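Local coordinates for protein branched-chain amino acid aminotransferase (Thermoproteus uzoniensis, PDB 5CE8) that probably transfers the amino group of leucine, isoleucine and valine to 2-oxoglutarate, using pyridoxal 5'-phosphate as cofactor, at residues R47-G52 and R290-K295; N54-R59 and P301-V306. All coordinates share one frame; numbering follows the deposited sequence.

Interaction 1: R47-G52 and R290-K295; sequences RAYWNG and RIVLGK
Val292 lays its CG2 methyl over the centre of the Tyr49 ring, 3.8 Å from the centroid and 9° off the normal, a CH-pi contact made squarely over the face. Its CB sits above one margin of the same face, 3.7 Å from Tyr49 CE2. Tyr49 points its CB toward the helix end, and with CG anti to the carbonyl carbon (chi1 -67°) it turns the ring broadside to the valine. Next along the chain, Leu293 reaches back with CD2 alone; the methyl lies 4.0 Å from Trp50 O and loosely beside the CB atoms of Tyr49 and Asn51. Asn51 ND2 donates to Leu293 O at 3.3 Å, a long but straight bond (164° at the hydrogen) that lies in the asparagine amide plane yet meets the carbonyl from above its plane. One water donates to both Tyr49 O, at 2.9 Å, and Val292 O, at 2.6 Å. Further out, Asn51 OD1 accepts from the backbone N atoms of Glu53 and Asn54, which together with the ND2 bond fixes how the amide is turned, and the phenol of Tyr49 is hydrogen-bonded to Glu263. Gly294, at positive phi, ends helix 279-292 in a Schellman motif, with its N bonded to Ile291 O and Lys295 N to Arg290 O. The contact thus joins strand 41-50 to the helix C-terminus, where the Val292 carbonyl takes a water proton and the Leu293 carbonyl the Asn51 amide, while Tyr49, its side chain about 6 Å from that of cofactor-binding Thr260, is held at both face and hydroxyl.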
# COMPACT_ATOMS: atom_id res chain seq x y z
N ARG A 47 -19.22 -13.52 29.16
CA ARG A 47 -20.47 -13.29 29.87
C ARG A 47 -21.03 -14.48 30.61
O ARG A 47 -20.80 -15.62 30.25
CB ARG A 47 -21.55 -12.75 28.92
CG ARG A 47 -21.42 -11.27 28.67
CD ARG A 47 -22.35 -10.80 27.58
NE ARG A 47 -23.49 -10.35 28.26
CZ ARG A 47 -24.07 -9.18 28.16
NH1 ARG A 47 -23.75 -8.27 27.23
NH2 ARG A 47 -25.08 -8.98 29.01
N ALA A 48 -21.81 -14.17 31.65
CA ALA A 48 -22.56 -15.16 32.36
C ALA A 48 -23.91 -14.64 32.34
O ALA A 48 -24.11 -13.45 32.55
CB ALA A 48 -22.09 -15.28 33.78
N TYR A 49 -24.85 -15.54 32.14
CA TYR A 49 -26.24 -15.16 32.11
C TYR A 49 -27.12 -15.98 33.13
O TYR A 49 -27.04 -17.20 33.24
CB TYR A 49 -26.78 -15.45 30.75
CG TYR A 49 -26.26 -14.65 29.60
CD1 TYR A 49 -26.93 -13.51 29.18
CD2 TYR A 49 -25.19 -15.09 28.84
CE1 TYR A 49 -26.54 -12.78 28.07
CE2 TYR A 49 -24.80 -14.37 27.69
CZ TYR A 49 -25.47 -13.24 27.32
OH TYR A 49 -25.12 -12.54 26.20
N TRP A 50 -27.98 -15.26 33.80
CA TRP A 50 -28.92 -15.75 34.78
C TRP A 50 -30.18 -16.07 34.01
O TRP A 50 -30.72 -15.20 33.40
CB TRP A 50 -29.30 -14.62 35.74
CG TRP A 50 -30.18 -15.06 36.87
CD1 TRP A 50 -31.43 -14.56 37.20
CD2 TRP A 50 -29.88 -16.05 37.84
NE1 TRP A 50 -31.91 -15.20 38.33
CE2 TRP A 50 -30.97 -16.12 38.74
CE3 TRP A 50 -28.79 -16.88 38.05
CZ2 TRP A 50 -31.00 -16.99 39.80
CZ3 TRP A 50 -28.80 -17.76 39.14
CH2 TRP A 50 -29.91 -17.80 40.01
N ASN A 51 -30.65 -17.29 34.08
CA ASN A 51 -31.88 -17.65 33.41
C ASN A 51 -33.03 -17.79 34.41
O ASN A 51 -34.08 -18.22 34.03
CB ASN A 51 -31.68 -18.96 32.65
CG ASN A 51 -31.40 -20.11 33.55
OD1 ASN A 51 -31.54 -20.03 34.77
ND2 ASN A 51 -31.01 -21.19 32.99
N GLY A 52 -32.83 -17.46 35.68
CA GLY A 52 -33.84 -17.72 36.68
C GLY A 52 -33.56 -18.95 37.53
O GLY A 52 -33.92 -18.94 38.69
N ARG A 290 -31.68 -17.79 23.19
CA ARG A 290 -32.14 -19.08 23.64
C ARG A 290 -30.96 -19.96 23.94
O ARG A 290 -31.01 -20.76 24.85
CB ARG A 290 -33.05 -19.75 22.60
CG ARG A 290 -34.41 -19.09 22.33
CD ARG A 290 -35.23 -19.79 21.25
NE ARG A 290 -35.21 -21.23 21.52
CZ ARG A 290 -35.99 -21.86 22.41
NH1 ARG A 290 -36.90 -21.22 23.15
NH2 ARG A 290 -35.89 -23.18 22.55
N ILE A 291 -29.90 -19.84 23.16
CA ILE A 291 -28.70 -20.63 23.47
C ILE A 291 -28.09 -20.23 24.81
O ILE A 291 -27.74 -21.11 25.64
CB ILE A 291 -27.67 -20.53 22.36
CG1 ILE A 291 -28.15 -21.33 21.13
CG2 ILE A 291 -26.24 -20.83 22.84
CD1 ILE A 291 -27.42 -20.94 19.83
N VAL A 292 -27.90 -18.95 25.02
CA VAL A 292 -27.20 -18.52 26.23
C VAL A 292 -28.08 -18.73 27.54
O VAL A 292 -27.55 -18.82 28.69
CB VAL A 292 -26.67 -17.09 26.05
CG1 VAL A 292 -25.70 -17.04 24.82
CG2 VAL A 292 -27.75 -16.05 25.98
N LEU A 293 -29.40 -18.82 27.38
CA LEU A 293 -30.28 -19.12 28.51
C LEU A 293 -30.47 -20.60 28.81
O LEU A 293 -31.18 -20.93 29.73
CB LEU A 293 -31.63 -18.45 28.32
CG LEU A 293 -31.50 -16.94 28.23
CD1 LEU A 293 -32.87 -16.39 27.83
CD2 LEU A 293 -30.97 -16.27 29.52
N GLY A 294 -29.80 -21.48 28.07
CA GLY A 294 -29.93 -22.91 28.24
C GLY A 294 -31.17 -23.56 27.59
O GLY A 294 -31.49 -24.70 27.93
N LYS A 295 -31.86 -22.87 26.70
CA LYS A 295 -33.05 -23.39 26.02
C LYS A 295 -32.74 -24.15 24.67
O LYS A 295 -33.66 -24.59 23.98
CB LYS A 295 -33.98 -22.24 25.73
CG LYS A 295 -34.21 -21.31 26.93
CD LYS A 295 -35.34 -20.34 26.64
CE LYS A 295 -35.87 -19.77 27.94
NZ LYS A 295 -36.33 -18.35 27.77
O HOH W 1 -28.25 -18.83 31.20

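Interaction 2: N54-R59 and P301-V306; sequences NLYVFR and PWLTPV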
# COMPACT_ATOMS: atom_id res chain seq x y z
N ASN A 54 -30.23 -20.65 37.28
CA ASN A 54 -28.80 -20.80 37.45
C ASN A 54 -28.10 -19.72 36.64
O ASN A 54 -28.72 -19.05 35.83
CB ASN A 54 -28.32 -22.22 37.06
CG ASN A 54 -27.04 -22.67 37.77
OD1 ASN A 54 -26.19 -21.88 38.18
ND2 ASN A 54 -26.88 -23.96 37.88
N LEU A 55 -26.82 -19.55 36.93
CA LEU A 55 -25.97 -18.57 36.22
C LEU A 55 -25.03 -19.40 35.40
O LEU A 55 -24.28 -20.19 35.99
CB LEU A 55 -25.18 -17.73 37.23
CG LEU A 55 -24.32 -16.59 36.65
CD1 LEU A 55 -25.10 -15.71 35.67
CD2 LEU A 55 -23.75 -15.72 37.74
N TYR A 56 -25.13 -19.26 34.06
CA TYR A 56 -24.28 -20.02 33.06
C TYR A 56 -23.25 -19.09 32.40
O TYR A 56 -23.57 -18.03 31.83
CB TYR A 56 -25.14 -20.74 31.99
CG TYR A 56 -26.01 -21.83 32.66
CD1 TYR A 56 -25.46 -23.01 33.05
CD2 TYR A 56 -27.35 -21.60 32.95
CE1 TYR A 56 -26.21 -24.00 33.67
CE2 TYR A 56 -28.13 -22.58 33.59
CZ TYR A 56 -27.52 -23.77 33.99
OH TYR A 56 -28.22 -24.75 34.64
N VAL A 57 -21.99 -19.50 32.53
CA VAL A 57 -20.91 -18.79 31.88
C VAL A 57 -20.80 -19.32 30.43
O VAL A 57 -20.83 -20.53 30.22
CB VAL A 57 -19.57 -19.01 32.55
CG1 VAL A 57 -18.59 -17.99 32.00
CG2 VAL A 57 -19.55 -18.94 34.09
N PHE A 58 -20.80 -18.42 29.46
CA PHE A 58 -20.97 -18.82 28.07
C PHE A 58 -19.64 -18.97 27.49
O PHE A 58 -18.84 -17.98 27.50
CB PHE A 58 -21.73 -17.83 27.26
CG PHE A 58 -22.01 -18.32 25.87
CD1 PHE A 58 -22.86 -19.45 25.65
CD2 PHE A 58 -21.42 -17.72 24.80
CE1 PHE A 58 -23.04 -19.96 24.38
CE2 PHE A 58 -21.68 -18.14 23.52
CZ PHE A 58 -22.52 -19.25 23.29
N ARG A 59 -19.38 -20.17 26.98
CA ARG A 59 -18.13 -20.66 26.33
C ARG A 59 -16.85 -20.32 27.07
O ARG A 59 -15.83 -19.80 26.50
CB ARG A 59 -18.04 -20.35 24.84
CG ARG A 59 -19.26 -20.84 24.11
CD ARG A 59 -19.23 -20.48 22.59
NE ARG A 59 -18.15 -21.19 21.94
CZ ARG A 59 -18.09 -21.45 20.62
NH1 ARG A 59 -19.00 -21.04 19.76
NH2 ARG A 59 -17.15 -22.20 20.16
N PRO A 301 -23.41 -28.00 26.19
CA PRO A 301 -21.98 -27.99 26.47
C PRO A 301 -21.23 -26.67 26.49
O PRO A 301 -20.16 -26.64 27.03
CB PRO A 301 -21.42 -28.90 25.37
CG PRO A 301 -22.54 -29.89 25.17
CD PRO A 301 -23.82 -29.18 25.39
N TRP A 302 -21.78 -25.61 25.93
CA TRP A 302 -21.17 -24.28 25.98
C TRP A 302 -21.48 -23.51 27.26
O TRP A 302 -20.93 -22.40 27.46
CB TRP A 302 -21.71 -23.39 24.84
CG TRP A 302 -21.15 -23.76 23.54
CD1 TRP A 302 -19.99 -24.48 23.28
CD2 TRP A 302 -21.62 -23.33 22.29
NE1 TRP A 302 -19.81 -24.59 21.90
CE2 TRP A 302 -20.79 -23.88 21.29
CE3 TRP A 302 -22.68 -22.56 21.90
CZ2 TRP A 302 -21.01 -23.64 19.92
CZ3 TRP A 302 -22.92 -22.36 20.52
CH2 TRP A 302 -22.10 -22.89 19.57
N LEU A 303 -22.34 -24.07 28.10
CA LEU A 303 -22.82 -23.37 29.25
C LEU A 303 -22.28 -23.94 30.54
O LEU A 303 -22.55 -25.08 30.83
CB LEU A 303 -24.32 -23.50 29.27
CG LEU A 303 -25.02 -22.29 28.65
CD1 LEU A 303 -24.77 -22.25 27.14
CD2 LEU A 303 -26.49 -22.39 28.97
N THR A 304 -21.52 -23.14 31.32
CA THR A 304 -20.84 -23.62 32.51
C THR A 304 -21.62 -23.21 33.71
O THR A 304 -21.71 -22.00 33.94
CB THR A 304 -19.42 -23.05 32.67
OG1 THR A 304 -18.62 -23.57 31.61
CG2 THR A 304 -18.82 -23.52 34.01
N PRO A 305 -22.20 -24.17 34.48
CA PRO A 305 -23.01 -23.73 35.61
C PRO A 305 -22.12 -23.25 36.72
O PRO A 305 -21.09 -23.89 37.01
CB PRO A 305 -23.76 -25.00 36.06
CG PRO A 305 -23.03 -26.14 35.51
CD PRO A 305 -22.35 -25.63 34.25
N VAL A 306 -22.53 -22.17 37.35
CA VAL A 306 -21.81 -21.59 38.48
C VAL A 306 -22.21 -22.25 39.85
O VAL A 306 -21.39 -22.35 40.81
CB VAL A 306 -22.16 -20.06 38.51
CG1 VAL A 306 -21.93 -19.39 39.84
CG2 VAL A 306 -21.34 -19.38 37.44
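The guanidinium of Arg59 lies flat on one face of the Trp302 indole, planes 11° apart, with NH1 over the CZ2 margin of the six-membered ring, 3.3 Å from CZ2. Its CZ makes an off-centre cation-pi interaction with the five-membered ring, 4.1 Å from the centroid, and Arg59 CD covers that ring in a CH-pi contact; the bend at chi3 (66°) lets the chain run along the indole. Trp302 also stacks with the ring of Tyr299. Arg59 CG sits over the centre of the Phe58 ring, whose edge receives Leu303 CD1 in plane. Phe58 CZ meets Trp302 CE3 at 3.6 Å, the ring planes nearly perpendicular but the approach oblique. Toward the other end, Leu303 CD2 and Pro305 CB approach the Tyr56 ring obliquely, the proline carbon 3.6 Å from CE1. Tyr56, Phe58, Leu303 and Pro305 thus line one side of the sheet; Val57 and Thr304 occupy the other, where Val57 CG2 touches Val306 CG2. Between these two layers of side chains the strands run antiparallel. Val57 and Thr304 form the hydrogen-bonded pair, Val57 N to Thr304 O and Thr304 N to Val57 O, both 2.9 Å. Val306 N donates to Leu55 O nearly along its C=O axis, and Arg59 N donates to Trp302 O at 2.8 Å, so the ladder continues past the strand ends. The guanidinium has outside partners too: NE forms a salt bridge with Asp62, NH2 another with Glu226, and NH1 is hydrogen-bonded to Thr227 OG1. Strand 303-305 is thus joined to 55-58 by backbone pairing, and the stacked Arg59, its charge probably well balanced by two carboxylates, packs Trp302 beside helix 223-235, near cofactor-binding Ile223 and His63.

Overall arrangement
From the N terminus, strand 41-50 runs into residues 47-52, turns, and returns as strand 55-58 in residues 54-59; the two strands are paired through Tyr49 N with Tyr56 O and Phe58 N with Arg47 O. More than 230 residues later, helix 279-292 ends at 290-295 and closes the first long loop in interaction 1. The chain then reaches 301-306, which closes the second in interaction 2. Their segments alternate, so the loops cross. Both contacts, with centres about 8 Å apart, bring the C-terminal part of the chain onto the same antiparallel sheet: one seats a helix end against strand 41-50, the other adds strand 303-305 beside 55-58.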